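Local coordinates for CRISPR-associated protein, Cse2 family (Meiothermus ruber, PDB 3WA8) that probably binds the guide RNA and stabilises the R-loop as the CasB (Cse2) subunit of a type I-E CRISPR interference complex, at residues Y17-M30 against E40-I52. Numbering follows the deposited sequence.
Sequences YLRQRSTPADLARM and EVVPLVEGFLGRI
Leu44 packs as a knob into a hole formed by Tyr17, Arg21, Asp26 and Met30, a worked example of how one helix of the all-helical Cse2 fold lies across the corner between two consecutive helices joined at Ser22 and Thr23. Helix 43-49 runs at 138° to segment 17-21 and nearly perpendicular to segment 24-30, where a capping box of Thr23 and Asp26 starts the second helix. Tyr17 can be followed outward from CB. With CG anti to the backbone N (chi1 177°), the ring runs alongside Leu44, the two side chains pointing opposite ways; CG and CD2 both lie 4.1 Å from Phe48 CD1, which presents its ring edge to the tyrosine face in an inclined edge-to-face pair, the planes 55° apart. Farther out, CE2 meets Leu44 CD1 at 3.5 Å and CE1 comes within 3.5 Å of Arg51 NH2. At the tip, OH donates weakly to Leu44 O and accepts a weak bond from Arg51 NH2. A phenylalanine here would probably keep the ring packing but lose the hydroxyl that joins Arg51 NH2 to Leu44 O, leaving both weak bonds unmade. Leu44 CD2, on the other branch, reaches Met30 CE at 3.9 Å. Beyond it Val42 CG2 rests on Arg29 CB, and Glu40 OE2 sits over one face of the Arg29 guanidinium, 2.8 Å from NH1, a salt bridge of charge alone with no N-H aimed at the oxygen.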
ATOM      1  N   TYR A  17     -13.839  -3.862   5.686  1.00 59.72           N
ATOM      2  CA  TYR A  17     -15.122  -3.359   5.220  1.00 59.24           C
ATOM      3  C   TYR A  17     -15.183  -3.447   3.707  1.00 55.91           C
ATOM      4  O   TYR A  17     -16.188  -3.900   3.151  1.00 56.17           O
ATOM      5  CB  TYR A  17     -15.261  -1.931   5.735  1.00 60.28           C
ATOM      6  CG  TYR A  17     -16.468  -1.083   5.373  1.00 61.29           C
ATOM      7  CD1 TYR A  17     -17.609  -1.031   6.181  1.00 65.62           C
ATOM      8  CD2 TYR A  17     -16.406  -0.227   4.278  1.00 59.37           C
ATOM      9  CE1 TYR A  17     -18.705  -0.174   5.837  1.00 68.55           C
ATOM     10  CE2 TYR A  17     -17.446   0.615   3.925  1.00 60.50           C
ATOM     11  CZ  TYR A  17     -18.597   0.654   4.685  1.00 66.17           C
ATOM     12  OH  TYR A  17     -19.598   1.541   4.260  1.00 66.79           O
ATOM     13  N   LEU A  18     -14.101  -3.039   3.038  1.00 52.44           N
ATOM     14  CA  LEU A  18     -14.024  -3.158   1.591  1.00 49.91           C
ATOM     15  C   LEU A  18     -14.179  -4.621   1.172  1.00 51.69           C
ATOM     16  O   LEU A  18     -14.905  -4.910   0.218  1.00 52.26           O
ATOM     17  CB  LEU A  18     -12.710  -2.633   1.045  1.00 47.16           C
ATOM     18  CG  LEU A  18     -12.263  -1.176   1.074  1.00 46.22           C
ATOM     19  CD1 LEU A  18     -10.783  -1.116   0.726  1.00 45.23           C
ATOM     20  CD2 LEU A  18     -12.975  -0.359   0.073  1.00 46.13           C
ATOM     21  N   ARG A  19     -13.511  -5.538   1.877  1.00 52.68           N
ATOM     22  CA  ARG A  19     -13.595  -6.967   1.556  1.00 54.72           C
ATOM     23  C   ARG A  19     -14.996  -7.519   1.718  1.00 57.51           C
ATOM     24  O   ARG A  19     -15.450  -8.376   0.947  1.00 59.24           O
ATOM     25  CB  ARG A  19     -12.688  -7.774   2.467  1.00 56.97           C
ATOM     26  CG  ARG A  19     -11.257  -7.399   2.359  1.00 55.44           C
ATOM     27  CD  ARG A  19     -10.395  -8.544   2.724  1.00 57.72           C
ATOM     28  NE  ARG A  19      -9.049  -8.307   2.217  1.00 56.94           N
ATOM     29  CZ  ARG A  19      -7.983  -8.150   2.988  1.00 55.70           C
ATOM     30  NH1 ARG A  19      -8.097  -8.205   4.300  1.00 58.55           N
ATOM     31  NH2 ARG A  19      -6.809  -7.954   2.445  1.00 51.68           N
ATOM     32  N   GLN A  20     -15.680  -7.053   2.749  1.00 58.35           N
ATOM     33  CA  GLN A  20     -16.932  -7.658   3.100  1.00 61.52           C
ATOM     34  C   GLN A  20     -18.069  -7.052   2.328  1.00 59.69           C
ATOM     35  O   GLN A  20     -19.025  -7.734   2.065  1.00 62.12           O
ATOM     36  CB  GLN A  20     -17.184  -7.542   4.589  1.00 64.43           C
ATOM     37  CG  GLN A  20     -16.196  -8.312   5.429  1.00 70.22           C
ATOM     38  CD  GLN A  20     -16.639  -8.359   6.882  1.00 80.65           C
ATOM     39  OE1 GLN A  20     -17.684  -7.790   7.219  1.00 86.17           O
ATOM     40  NE2 GLN A  20     -15.864  -9.036   7.751  1.00 83.09           N
ATOM     41  N   ARG A  21     -17.975  -5.781   1.952  1.00 55.98           N
ATOM     42  CA  ARG A  21     -19.167  -5.081   1.470  1.00 55.31           C
ATOM     43  C   ARG A  21     -19.123  -4.608   0.032  1.00 51.94           C
ATOM     44  O   ARG A  21     -20.164  -4.345  -0.528  1.00 52.81           O
ATOM     45  CB  ARG A  21     -19.542  -3.905   2.372  1.00 55.85           C
ATOM     46  CG  ARG A  21     -19.905  -4.265   3.783  1.00 62.91           C
ATOM     47  CD  ARG A  21     -21.443  -4.221   4.038  1.00 75.57           C
ATOM     48  NE  ARG A  21     -21.745  -4.443   5.463  1.00 84.92           N
ATOM     49  CZ  ARG A  21     -21.301  -3.662   6.456  1.00 88.47           C
ATOM     50  NH1 ARG A  21     -20.550  -2.590   6.189  1.00 86.79           N
ATOM     51  NH2 ARG A  21     -21.597  -3.942   7.718  1.00 93.34           N
ATOM     52  N   SER A  22     -17.944  -4.478  -0.572  1.00 48.95           N
ATOM     53  CA  SER A  22     -17.830  -3.957  -1.949  1.00 46.28           C
ATOM     54  C   SER A  22     -18.617  -4.754  -2.973  1.00 47.82           C
ATOM     55  O   SER A  22     -18.546  -5.987  -2.960  1.00 50.92           O
ATOM     56  CB  SER A  22     -16.375  -3.954  -2.388  1.00 44.32           C
ATOM     57  OG  SER A  22     -15.616  -3.127  -1.535  1.00 42.55           O
ATOM     58  N   THR A  23     -19.351  -4.075  -3.853  1.00 46.18           N
ATOM     59  CA  THR A  23     -19.960  -4.743  -4.989  1.00 47.94           C
ATOM     60  C   THR A  23     -19.111  -4.568  -6.242  1.00 47.08           C
ATOM     61  O   THR A  23     -18.201  -3.724  -6.277  1.00 44.69           O
ATOM     62  CB  THR A  23     -21.357  -4.218  -5.287  1.00 49.33           C
ATOM     63  OG1 THR A  23     -21.266  -2.888  -5.839  1.00 49.82           O
ATOM     64  CG2 THR A  23     -22.208  -4.231  -4.024  1.00 49.33           C
ATOM     65  N   PRO A  24     -19.393  -5.366  -7.291  1.00 49.62           N
ATOM     66  CA  PRO A  24     -18.555  -5.230  -8.476  1.00 49.56           C
ATOM     67  C   PRO A  24     -18.595  -3.825  -9.038  1.00 48.16           C
ATOM     68  O   PRO A  24     -17.561  -3.325  -9.462  1.00 47.23           O
ATOM     69  CB  PRO A  24     -19.135  -6.251  -9.438  1.00 52.90           C
ATOM     70  CG  PRO A  24     -19.779  -7.231  -8.549  1.00 55.52           C
ATOM     71  CD  PRO A  24     -20.406  -6.414  -7.477  1.00 52.95           C
ATOM     72  N   ALA A  25     -19.759  -3.177  -8.990  1.00 49.37           N
ATOM     73  CA  ALA A  25     -19.841  -1.746  -9.323  1.00 48.75           C
ATOM     74  C   ALA A  25     -18.895  -0.897  -8.475  1.00 46.72           C
ATOM     75  O   ALA A  25     -18.188  -0.063  -9.033  1.00 46.51           O
ATOM     76  CB  ALA A  25     -21.240  -1.223  -9.222  1.00 48.72           C
ATOM     77  N   ASP A  26     -18.864  -1.095  -7.156  1.00 46.43           N
ATOM     78  CA  ASP A  26     -17.951  -0.315  -6.328  1.00 45.54           C
ATOM     79  C   ASP A  26     -16.536  -0.479  -6.832  1.00 44.79           C
ATOM     80  O   ASP A  26     -15.792   0.523  -6.962  1.00 44.56           O
ATOM     81  CB  ASP A  26     -17.980  -0.749  -4.880  1.00 46.01           C
ATOM     82  CG  ASP A  26     -19.334  -0.569  -4.251  1.00 51.52           C
ATOM     83  OD1 ASP A  26     -19.908   0.534  -4.461  1.00 58.10           O
ATOM     84  OD2 ASP A  26     -19.812  -1.510  -3.545  1.00 52.83           O
ATOM     85  N   LEU A  27     -16.154  -1.725  -7.143  1.00 45.10           N
ATOM     86  CA  LEU A  27     -14.760  -1.998  -7.517  1.00 43.36           C
ATOM     87  C   LEU A  27     -14.416  -1.272  -8.825  1.00 43.75           C
ATOM     88  O   LEU A  27     -13.310  -0.706  -8.975  1.00 42.58           O
ATOM     89  CB  LEU A  27     -14.506  -3.498  -7.589  1.00 44.68           C
ATOM     90  CG  LEU A  27     -14.867  -4.245  -6.312  1.00 44.23           C
ATOM     91  CD1 LEU A  27     -15.021  -5.716  -6.572  1.00 47.46           C
ATOM     92  CD2 LEU A  27     -13.822  -4.009  -5.247  1.00 40.97           C
ATOM     93  N   ALA A  28     -15.392  -1.239  -9.738  1.00 44.84           N
ATOM     94  CA  ALA A  28     -15.218  -0.554 -11.001  1.00 46.07           C
ATOM     95  C   ALA A  28     -14.919   0.916 -10.748  1.00 44.73           C
ATOM     96  O   ALA A  28     -13.950   1.431 -11.298  1.00 44.83           O
ATOM     97  CB  ALA A  28     -16.428  -0.735 -11.900  1.00 48.37           C
ATOM     98  N   ARG A  29     -15.718   1.563  -9.891  1.00 44.04           N
ATOM     99  CA  ARG A  29     -15.497   2.951  -9.521  1.00 43.93           C
ATOM    100  C   ARG A  29     -14.140   3.162  -8.843  1.00 42.99           C
ATOM    101  O   ARG A  29     -13.348   4.038  -9.273  1.00 42.37           O
ATOM    102  CB  ARG A  29     -16.564   3.429  -8.595  1.00 43.61           C
ATOM    103  CG  ARG A  29     -17.862   3.701  -9.266  1.00 46.03           C
ATOM    104  CD  ARG A  29     -18.754   4.592  -8.385  1.00 44.14           C
ATOM    105  NE  ARG A  29     -19.406   5.479  -9.303  1.00 47.27           N
ATOM    106  CZ  ARG A  29     -19.005   6.706  -9.574  1.00 50.20           C
ATOM    107  NH1 ARG A  29     -17.992   7.259  -8.926  1.00 50.04           N
ATOM    108  NH2 ARG A  29     -19.650   7.396 -10.486  1.00 53.81           N
ATOM    109  N   MET A  30     -13.869   2.345  -7.817  1.00 42.21           N
ATOM    110  CA  MET A  30     -12.594   2.408  -7.078  1.00 41.96           C
ATOM    111  C   MET A  30     -11.412   2.339  -8.045  1.00 42.14           C
ATOM    112  O   MET A  30     -10.457   3.112  -7.923  1.00 41.38           O
ATOM    113  CB  MET A  30     -12.485   1.295  -6.033  1.00 40.82           C
ATOM    114  CG  MET A  30     -13.457   1.394  -4.849  1.00 41.56           C
ATOM    115  SD  MET A  30     -13.421  -0.147  -3.863  1.00 45.32           S
ATOM    116  CE  MET A  30     -14.791   0.082  -2.744  1.00 44.15           C
ATOM    117  N   GLU A  40     -13.368  10.427  -7.958  1.00 48.87           N
ATOM    118  CA  GLU A  40     -14.414   9.522  -8.419  1.00 49.53           C
ATOM    119  C   GLU A  40     -15.088   8.948  -7.176  1.00 48.61           C
ATOM    120  O   GLU A  40     -14.546   8.078  -6.492  1.00 47.13           O
ATOM    121  CB  GLU A  40     -13.805   8.394  -9.251  1.00 48.21           C
ATOM    122  CG  GLU A  40     -14.718   7.251  -9.543  1.00 48.91           C
ATOM    123  CD  GLU A  40     -15.470   7.466 -10.817  1.00 57.30           C
ATOM    124  OE1 GLU A  40     -15.168   8.452 -11.509  1.00 60.97           O
ATOM    125  OE2 GLU A  40     -16.371   6.662 -11.136  1.00 61.10           O
ATOM    126  N   VAL A  41     -16.265   9.448  -6.868  1.00 50.47           N
ATOM    127  CA  VAL A  41     -16.831   9.232  -5.561  1.00 49.49           C
ATOM    128  C   VAL A  41     -17.453   7.848  -5.431  1.00 48.21           C
ATOM    129  O   VAL A  41     -18.181   7.413  -6.326  1.00 49.03           O
ATOM    130  CB  VAL A  41     -17.856  10.317  -5.328  1.00 52.92           C
ATOM    131  CG1 VAL A  41     -18.611  10.084  -4.068  1.00 51.85           C
ATOM    132  CG2 VAL A  41     -17.143  11.646  -5.320  1.00 54.07           C
ATOM    133  N   VAL A  42     -17.168   7.158  -4.325  1.00 46.89           N
ATOM    134  CA  VAL A  42     -17.781   5.848  -4.054  1.00 46.41           C
ATOM    135  C   VAL A  42     -18.504   5.819  -2.696  1.00 48.26           C
ATOM    136  O   VAL A  42     -17.843   5.867  -1.633  1.00 48.68           O
ATOM    137  CB  VAL A  42     -16.726   4.705  -4.071  1.00 44.11           C
ATOM    138  CG1 VAL A  42     -17.406   3.381  -3.805  1.00 44.90           C
ATOM    139  CG2 VAL A  42     -15.967   4.655  -5.380  1.00 41.91           C
ATOM    140  N   PRO A  43     -19.850   5.700  -2.702  1.00 50.01           N
ATOM    141  CA  PRO A  43     -20.630   5.865  -1.456  1.00 52.26           C
ATOM    142  C   PRO A  43     -20.047   5.031  -0.345  1.00 52.21           C
ATOM    143  O   PRO A  43     -19.814   5.537   0.741  1.00 54.11           O
ATOM    144  CB  PRO A  43     -22.014   5.353  -1.825  1.00 52.73           C
ATOM    145  CG  PRO A  43     -22.133   5.618  -3.259  1.00 52.84           C
ATOM    146  CD  PRO A  43     -20.724   5.389  -3.841  1.00 50.62           C
ATOM    147  N   LEU A  44     -19.773   3.768  -0.635  1.00 51.48           N
ATOM    148  CA  LEU A  44     -19.068   2.896   0.298  1.00 52.17           C
ATOM    149  C   LEU A  44     -17.915   3.574   1.071  1.00 51.99           C
ATOM    150  O   LEU A  44     -17.883   3.579   2.319  1.00 54.54           O
ATOM    151  CB  LEU A  44     -18.519   1.687  -0.457  1.00 50.45           C
ATOM    152  CG  LEU A  44     -18.262   0.474   0.438  1.00 52.92           C
ATOM    153  CD1 LEU A  44     -19.547   0.086   1.220  1.00 56.71           C
ATOM    154  CD2 LEU A  44     -17.740  -0.694  -0.375  1.00 53.13           C
ATOM    155  N   VAL A  45     -16.977   4.142   0.321  1.00 49.82           N
ATOM    156  CA  VAL A  45     -15.802   4.789   0.897  1.00 48.84           C
ATOM    157  C   VAL A  45     -16.193   6.055   1.617  1.00 51.83           C
ATOM    158  O   VAL A  45     -15.811   6.244   2.774  1.00 53.79           O
ATOM    159  CB  VAL A  45     -14.801   5.118  -0.193  1.00 46.55           C
ATOM    160  CG1 VAL A  45     -13.713   6.021   0.337  1.00 45.54           C
ATOM    161  CG2 VAL A  45     -14.249   3.810  -0.792  1.00 42.83           C
ATOM    162  N   GLU A  46     -16.985   6.892   0.940  1.00 52.63           N
ATOM    163  CA  GLU A  46     -17.516   8.127   1.512  1.00 56.18           C
ATOM    164  C   GLU A  46     -18.200   7.887   2.857  1.00 60.23           C
ATOM    165  O   GLU A  46     -18.025   8.659   3.811  1.00 63.43           O
ATOM    166  CB  GLU A  46     -18.512   8.760   0.553  1.00 56.81           C
ATOM    167  CG  GLU A  46     -17.894   9.301  -0.705  1.00 53.76           C
ATOM    168  CD  GLU A  46     -16.920  10.415  -0.444  1.00 52.76           C
ATOM    169  OE1 GLU A  46     -17.146  11.174   0.517  1.00 57.77           O
ATOM    170  OE2 GLU A  46     -15.932  10.540  -1.195  1.00 47.84           O
ATOM    171  N   GLY A  47     -18.991   6.820   2.904  1.00 60.32           N
ATOM    172  CA  GLY A  47     -19.627   6.382   4.113  1.00 64.58           C
ATOM    173  C   GLY A  47     -18.611   6.191   5.211  1.00 66.41           C
ATOM    174  O   GLY A  47     -18.804   6.664   6.343  1.00 70.52           O
ATOM    175  N   PHE A  48     -17.518   5.504   4.885  1.00 63.89           N
ATOM    176  CA  PHE A  48     -16.547   5.154   5.909  1.00 65.31           C
ATOM    177  C   PHE A  48     -15.836   6.410   6.371  1.00 68.02           C
ATOM    178  O   PHE A  48     -15.707   6.640   7.576  1.00 71.68           O
ATOM    179  CB  PHE A  48     -15.579   4.103   5.396  1.00 61.26           C
ATOM    180  CG  PHE A  48     -14.698   3.529   6.449  1.00 62.05           C
ATOM    181  CD1 PHE A  48     -15.047   2.352   7.099  1.00 62.93           C
ATOM    182  CD2 PHE A  48     -13.502   4.150   6.790  1.00 63.19           C
ATOM    183  CE1 PHE A  48     -14.232   1.802   8.084  1.00 62.82           C
ATOM    184  CE2 PHE A  48     -12.674   3.609   7.789  1.00 64.21           C
ATOM    185  CZ  PHE A  48     -13.045   2.432   8.432  1.00 64.03           C
ATOM    186  N   LEU A  49     -15.423   7.247   5.418  1.00 67.45           N
ATOM    187  CA  LEU A  49     -14.755   8.511   5.757  1.00 71.20           C
ATOM    188  C   LEU A  49     -15.681   9.453   6.509  1.00 78.25           C
ATOM    189  O   LEU A  49     -15.240  10.194   7.373  1.00 82.04           O
ATOM    190  CB  LEU A  49     -14.228   9.223   4.517  1.00 68.18           C
ATOM    191  CG  LEU A  49     -13.237   8.515   3.598  1.00 62.60           C
ATOM    192  CD1 LEU A  49     -13.157   9.210   2.273  1.00 57.06           C
ATOM    193  CD2 LEU A  49     -11.883   8.480   4.253  1.00 63.52           C
ATOM    194  N   GLY A  50     -16.961   9.420   6.169  1.00 81.41           N
ATOM    195  CA  GLY A  50     -17.944  10.280   6.801  1.00 90.07           C
ATOM    196  C   GLY A  50     -18.271   9.873   8.225  1.00 96.75           C
ATOM    197  O   GLY A  50     -19.034  10.551   8.911  1.00102.22           O
ATOM    198  N   ARG A  51     -17.699   8.764   8.673  1.00 97.46           N
ATOM    199  CA  ARG A  51     -17.945   8.296  10.023  1.00104.90           C
ATOM    200  C   ARG A  51     -16.773   8.553  10.969  1.00108.57           C
ATOM    201  O   ARG A  51     -16.771   8.092  12.110  1.00112.77           O
ATOM    202  CB  ARG A  51     -18.387   6.827  10.021  1.00102.83           C
ATOM    203  CG  ARG A  51     -19.892   6.643   9.718  1.00105.46           C
ATOM    204  CD  ARG A  51     -20.369   5.198   9.904  1.00105.67           C
ATOM    205  NE  ARG A  51     -19.602   4.249   9.081  1.00105.03           N
ATOM    206  CZ  ARG A  51     -19.897   3.924   7.820  1.00103.06           C
ATOM    207  NH1 ARG A  51     -20.953   4.459   7.208  1.00104.55           N
ATOM    208  NH2 ARG A  51     -19.135   3.056   7.163  1.00 99.60           N
ATOM    209  N   ILE A  52     -15.796   9.328  10.508  1.00109.04           N
ATOM    210  CA  ILE A  52     -14.644   9.699  11.345  1.00113.61           C
ATOM    211  C   ILE A  52     -14.192  11.148  11.165  1.00117.38           C
ATOM    212  O   ILE A  52     -14.176  11.906  12.130  1.00123.72           O
ATOM    213  CB  ILE A  52     -13.417   8.744  11.146  1.00108.81           C
ATOM    214  CG1 ILE A  52     -13.369   8.187   9.716  1.00101.25           C
ATOM    215  CG2 ILE A  52     -13.440   7.619  12.195  1.00111.67           C
ATOM    216  CD1 ILE A  52     -11.985   7.824   9.252  1.00 96.18           C
TER